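Local coordinates for protein piwi (Drosophila melanogaster, PDB 6KR6) that binds piRNAs of 24 to 30 nucleotides directly and, in complex with them, represses transposable elements in the fruit fly, at residues Gly406-Pro418 and Leu561-Ser573. Sequence-based numbering, arbitrary orientation.
Sequences GQQNIVFHNGKVP and LGYTPWMIELPLS. With ZN (zinc ion), chain M.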
loop_
_atom_site.group_PDB
_atom_site.type_symbol
_atom_site.label_atom_id
_atom_site.label_comp_id
_atom_site.label_asym_id
_atom_site.label_seq_id
_atom_site.Cartn_x
_atom_site.Cartn_y
_atom_site.Cartn_z
ATOM N N GLY A 406 12.324 20.834 10.400
ATOM C CA GLY A 406 11.885 21.657 11.508
ATOM C C GLY A 406 10.374 21.701 11.625
ATOM O O GLY A 406 9.637 21.456 10.669
ATOM N N GLN A 407 9.913 22.015 12.835
ATOM C CA GLN A 407 8.482 22.096 13.091
ATOM C C GLN A 407 7.844 23.170 12.222
ATOM O O GLN A 407 8.426 24.232 11.987
ATOM C CB GLN A 407 8.223 22.399 14.567
ATOM C CG GLN A 407 8.789 21.374 15.530
ATOM C CD GLN A 407 8.549 21.751 16.976
ATOM O OE1 GLN A 407 9.127 21.160 17.890
ATOM N NE2 GLN A 407 7.693 22.741 17.193
ATOM N N GLN A 408 6.639 22.887 11.743
ATOM C CA GLN A 408 5.894 23.810 10.904
ATOM C C GLN A 408 4.859 24.563 11.733
ATOM O O GLN A 408 4.443 24.116 12.805
ATOM C CB GLN A 408 5.217 23.062 9.754
ATOM C CG GLN A 408 6.184 22.288 8.871
ATOM C CD GLN A 408 7.246 23.173 8.249
ATOM O OE1 GLN A 408 6.956 23.991 7.376
ATOM N NE2 GLN A 408 8.485 23.017 8.699
ATOM N N ASN A 409 4.451 25.722 11.223
ATOM C CA ASN A 409 3.542 26.616 11.931
ATOM C C ASN A 409 2.121 26.466 11.403
ATOM O O ASN A 409 1.878 26.615 10.202
ATOM C CB ASN A 409 4.000 28.070 11.799
ATOM C CG ASN A 409 5.064 28.442 12.814
ATOM O OD1 ASN A 409 4.944 28.131 14.000
ATOM N ND2 ASN A 409 6.114 29.110 12.352
ATOM N N ILE A 410 1.190 26.184 12.309
ATOM C CA ILE A 410 -0.228 26.068 11.997
ATOM C C ILE A 410 -0.883 27.417 12.260
ATOM O O ILE A 410 -0.778 27.960 13.366
ATOM C CB ILE A 410 -0.887 24.960 12.836
ATOM C CG1 ILE A 410 0.040 23.745 12.937
ATOM C CG2 ILE A 410 -2.213 24.552 12.234
ATOM C CD1 ILE A 410 0.368 23.105 11.604
ATOM N N VAL A 411 -1.567 27.949 11.250
ATOM C CA VAL A 411 -2.113 29.302 11.278
ATOM C C VAL A 411 -3.602 29.243 11.591
ATOM O O VAL A 411 -4.317 28.365 11.091
ATOM C CB VAL A 411 -1.865 30.016 9.934
ATOM C CG1 VAL A 411 -2.340 31.459 9.986
ATOM C CG2 VAL A 411 -0.391 29.941 9.552
ATOM N N PHE A 412 -4.077 30.177 12.417
ATOM C CA PHE A 412 -5.492 30.353 12.696
ATOM C C PHE A 412 -5.845 31.817 12.457
ATOM O O PHE A 412 -4.987 32.634 12.103
ATOM C CB PHE A 412 -5.831 29.948 14.137
ATOM C CG PHE A 412 -5.634 28.485 14.432
ATOM C CD1 PHE A 412 -6.720 27.629 14.505
ATOM C CD2 PHE A 412 -4.367 27.970 14.653
ATOM C CE1 PHE A 412 -6.550 26.284 14.786
ATOM C CE2 PHE A 412 -4.190 26.625 14.931
ATOM C CZ PHE A 412 -5.283 25.782 14.998
ATOM N N HIS A 413 -7.116 32.159 12.654
ATOM C CA HIS A 413 -7.491 33.566 12.721
ATOM C C HIS A 413 -6.924 34.159 14.005
ATOM O O HIS A 413 -7.093 33.590 15.089
ATOM C CB HIS A 413 -9.012 33.730 12.671
ATOM C CG HIS A 413 -9.472 35.134 12.403
ATOM N ND1 HIS A 413 -8.875 35.949 11.464
ATOM C CD2 HIS A 413 -10.481 35.861 12.941
ATOM C CE1 HIS A 413 -9.491 37.119 11.442
ATOM N NE2 HIS A 413 -10.471 37.092 12.328
ATOM N N ASN A 414 -6.236 35.294 13.878
ATOM C CA ASN A 414 -5.520 35.943 14.978
ATOM C C ASN A 414 -4.492 34.989 15.598
ATOM O O ASN A 414 -4.670 34.454 16.695
ATOM C CB ASN A 414 -6.482 36.475 16.051
ATOM C CG ASN A 414 -7.863 36.786 15.506
ATOM O OD1 ASN A 414 -8.039 37.698 14.698
ATOM N ND2 ASN A 414 -8.856 36.033 15.962
ATOM N N GLY A 415 -3.411 34.781 14.860
ATOM C CA GLY A 415 -2.223 34.143 15.394
ATOM C C GLY A 415 -1.931 32.798 14.748
ATOM O O GLY A 415 -2.694 32.271 13.939
ATOM N N LYS A 416 -0.775 32.256 15.130
ATOM C CA LYS A 416 -0.342 30.947 14.671
ATOM C C LYS A 416 0.545 30.314 15.733
ATOM O O LYS A 416 1.163 31.005 16.550
ATOM C CB LYS A 416 0.387 31.028 13.325
ATOM C CG LYS A 416 1.572 31.978 13.286
ATOM C CD LYS A 416 1.953 32.284 11.846
ATOM C CE LYS A 416 3.224 33.110 11.753
ATOM N NZ LYS A 416 3.531 33.470 10.340
ATOM N N VAL A 417 0.607 28.986 15.704
ATOM C CA VAL A 417 1.253 28.204 16.756
ATOM C C VAL A 417 2.226 27.234 16.100
ATOM O O VAL A 417 2.094 26.912 14.910
ATOM C CB VAL A 417 0.208 27.456 17.621
ATOM C CG1 VAL A 417 -0.167 26.116 16.994
ATOM C CG2 VAL A 417 0.684 27.291 19.058
ATOM N N PRO A 418 3.251 26.790 16.825
ATOM C CA PRO A 418 4.087 25.697 16.318
ATOM C C PRO A 418 3.482 24.330 16.598
ATOM O O PRO A 418 2.746 24.126 17.564
ATOM C CB PRO A 418 5.408 25.882 17.081
ATOM C CG PRO A 418 5.024 26.593 18.322
ATOM C CD PRO A 418 3.900 27.505 17.938
ATOM N N LEU A 561 -19.092 22.578 5.746
ATOM C CA LEU A 561 -19.611 23.801 5.149
ATOM C C LEU A 561 -18.693 24.369 4.076
ATOM O O LEU A 561 -19.124 25.235 3.308
ATOM C CB LEU A 561 -19.844 24.859 6.225
ATOM C CG LEU A 561 -20.838 24.505 7.327
ATOM C CD1 LEU A 561 -21.301 25.774 8.006
ATOM C CD2 LEU A 561 -22.020 23.721 6.775
ATOM N N GLY A 562 -17.446 23.912 4.006
ATOM C CA GLY A 562 -16.530 24.392 2.990
ATOM C C GLY A 562 -15.673 25.553 3.447
ATOM O O GLY A 562 -15.385 26.466 2.668
ATOM N N TYR A 563 -15.258 25.528 4.707
ATOM C CA TYR A 563 -14.416 26.564 5.282
ATOM C C TYR A 563 -13.169 25.930 5.887
ATOM O O TYR A 563 -13.081 24.712 6.056
ATOM C CB TYR A 563 -15.192 27.386 6.319
ATOM C CG TYR A 563 -16.303 28.208 5.697
ATOM C CD1 TYR A 563 -17.543 27.645 5.424
ATOM C CD2 TYR A 563 -16.103 29.542 5.363
ATOM C CE1 TYR A 563 -18.553 28.388 4.846
ATOM C CE2 TYR A 563 -17.108 30.293 4.785
ATOM C CZ TYR A 563 -18.330 29.711 4.529
ATOM O OH TYR A 563 -19.333 30.457 3.955
ATOM N N THR A 564 -12.199 26.781 6.217
ATOM C CA THR A 564 -10.846 26.333 6.518
ATOM C C THR A 564 -10.556 26.461 8.006
ATOM O O THR A 564 -10.573 27.582 8.537
ATOM C CB THR A 564 -9.842 27.144 5.706
ATOM O OG1 THR A 564 -10.261 27.186 4.336
ATOM C CG2 THR A 564 -8.473 26.516 5.778
ATOM N N PRO A 565 -10.289 25.360 8.715
ATOM C CA PRO A 565 -9.968 25.485 10.148
ATOM C C PRO A 565 -8.581 26.041 10.410
ATOM O O PRO A 565 -8.404 26.824 11.351
ATOM C CB PRO A 565 -10.108 24.046 10.667
ATOM C CG PRO A 565 -10.908 23.335 9.635
ATOM C CD PRO A 565 -10.539 23.963 8.331
ATOM N N TRP A 566 -7.583 25.647 9.622
ATOM C CA TRP A 566 -6.227 26.147 9.799
ATOM C C TRP A 566 -5.490 26.069 8.467
ATOM O O TRP A 566 -6.022 25.578 7.467
ATOM C CB TRP A 566 -5.494 25.377 10.907
ATOM C CG TRP A 566 -5.257 23.915 10.629
ATOM C CD1 TRP A 566 -4.295 23.378 9.820
ATOM C CD2 TRP A 566 -5.974 22.804 11.185
ATOM N NE1 TRP A 566 -4.378 22.007 9.828
ATOM C CE2 TRP A 566 -5.401 21.630 10.658
ATOM C CE3 TRP A 566 -7.051 22.689 12.070
ATOM C CZ2 TRP A 566 -5.865 20.360 10.985
ATOM C CZ3 TRP A 566 -7.510 21.427 12.394
ATOM C CH2 TRP A 566 -6.917 20.280 11.853
ATOM N N MET A 567 -4.251 26.556 8.461
ATOM C CA MET A 567 -3.461 26.638 7.240
ATOM C C MET A 567 -1.983 26.591 7.606
ATOM O O MET A 567 -1.593 26.872 8.742
ATOM C CB MET A 567 -3.814 27.908 6.445
ATOM C CG MET A 567 -3.006 28.181 5.167
ATOM S SD MET A 567 -2.921 26.830 3.973
ATOM C CE MET A 567 -4.633 26.338 3.851
ATOM N N ILE A 568 -1.168 26.210 6.630
ATOM C CA ILE A 568 0.269 26.110 6.793
ATOM C C ILE A 568 0.917 27.330 6.149
ATOM O O ILE A 568 0.334 27.995 5.286
ATOM C CB ILE A 568 0.796 24.791 6.178
ATOM C CG1 ILE A 568 2.279 24.576 6.486
ATOM C CG2 ILE A 568 0.551 24.768 4.676
ATOM C CD1 ILE A 568 2.596 24.567 7.952
ATOM N N GLU A 569 2.133 27.649 6.589
ATOM C CA GLU A 569 2.932 28.686 5.942
ATOM C C GLU A 569 3.427 28.165 4.598
ATOM O O GLU A 569 4.238 27.236 4.544
ATOM C CB GLU A 569 4.098 29.093 6.837
ATOM C CG GLU A 569 3.700 29.914 8.054
ATOM C CD GLU A 569 4.888 30.268 8.927
ATOM O OE1 GLU A 569 5.820 29.441 9.017
ATOM O OE2 GLU A 569 4.894 31.372 9.514
ATOM N N LEU A 570 2.945 28.760 3.509
ATOM C CA LEU A 570 3.208 28.264 2.157
ATOM C C LEU A 570 3.913 29.327 1.327
ATOM O O LEU A 570 3.265 30.274 0.848
ATOM C CB LEU A 570 1.905 27.840 1.485
ATOM C CG LEU A 570 1.984 27.334 0.044
ATOM C CD1 LEU A 570 2.835 26.077 -0.039
ATOM C CD2 LEU A 570 0.590 27.080 -0.508
ATOM N N PRO A 571 5.230 29.220 1.121
ATOM C CA PRO A 571 5.966 30.228 0.337
ATOM C C PRO A 571 6.015 29.900 -1.155
ATOM O O PRO A 571 7.086 29.760 -1.754
ATOM C CB PRO A 571 7.354 30.188 0.987
ATOM C CG PRO A 571 7.517 28.753 1.381
ATOM C CD PRO A 571 6.139 28.254 1.766
ATOM N N LEU A 572 4.838 29.781 -1.767
ATOM C CA LEU A 572 4.738 29.519 -3.197
ATOM C C LEU A 572 3.478 30.178 -3.741
ATOM O O LEU A 572 2.439 30.192 -3.077
ATOM C CB LEU A 572 4.727 28.015 -3.498
ATOM C CG LEU A 572 6.093 27.359 -3.703
ATOM C CD1 LEU A 572 5.931 25.885 -4.042
ATOM C CD2 LEU A 572 6.872 28.080 -4.792
ATOM N N SER A 573 3.581 30.719 -4.953
ATOM C CA SER A 573 2.500 31.460 -5.588
ATOM C C SER A 573 1.934 30.658 -6.752
ATOM O O SER A 573 2.692 30.090 -7.546
ATOM C CB SER A 573 2.990 32.825 -6.082
ATOM O OG SER A 573 3.569 33.579 -5.031
HETATM ZN ZN ZN M . -12.028 38.458 12.432
#
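A small antiparallel sheet joins the hairpin 409-418 to the short strand 567-568 of the Piwi domain, with Val411 and Met567 as the hydrogen-bonded pair across the two segments. Val411 N gives a bond to Met567 O (2.7 Å) in the carbonyl plane, and Met567 N returns a longer one to Val411 O (3.2 Å). The same Val411 O receives a CA-H contact from Trp566. On the face that carries Ile410, the CG2 of this residue, anti to the backbone N, meets Trp566 CD1 at 3.4 Å. Trp566 CB sits over one face of the Phe412 ring, a CH-pi contact 4.2 Å from its centroid, while NE1 is spent on His766 O and the indole meets Trp425 and Tyr769 edge-to-face; a large ring with one polar edge suits this buried place.

On the face of Val411, Glu569 reaches out on an extended chain to bridge both hairpin strands, its two oxygens meeting an ammonium and an amide. OE2 takes Lys416 NZ, carried across on a long chain, at 2.6 Å through the anti lone pair, and OE1 weakly accepts Asn409 ND2 at 3.4 Å, amide and carboxylate nearly perpendicular. A glutamine here would probably leave the ammonium of Lys416 without its countercharge. Few backbone bonds join the segments, so packing round Trp566 and the charge pair at the more exposed margin probably contribute much of the hold.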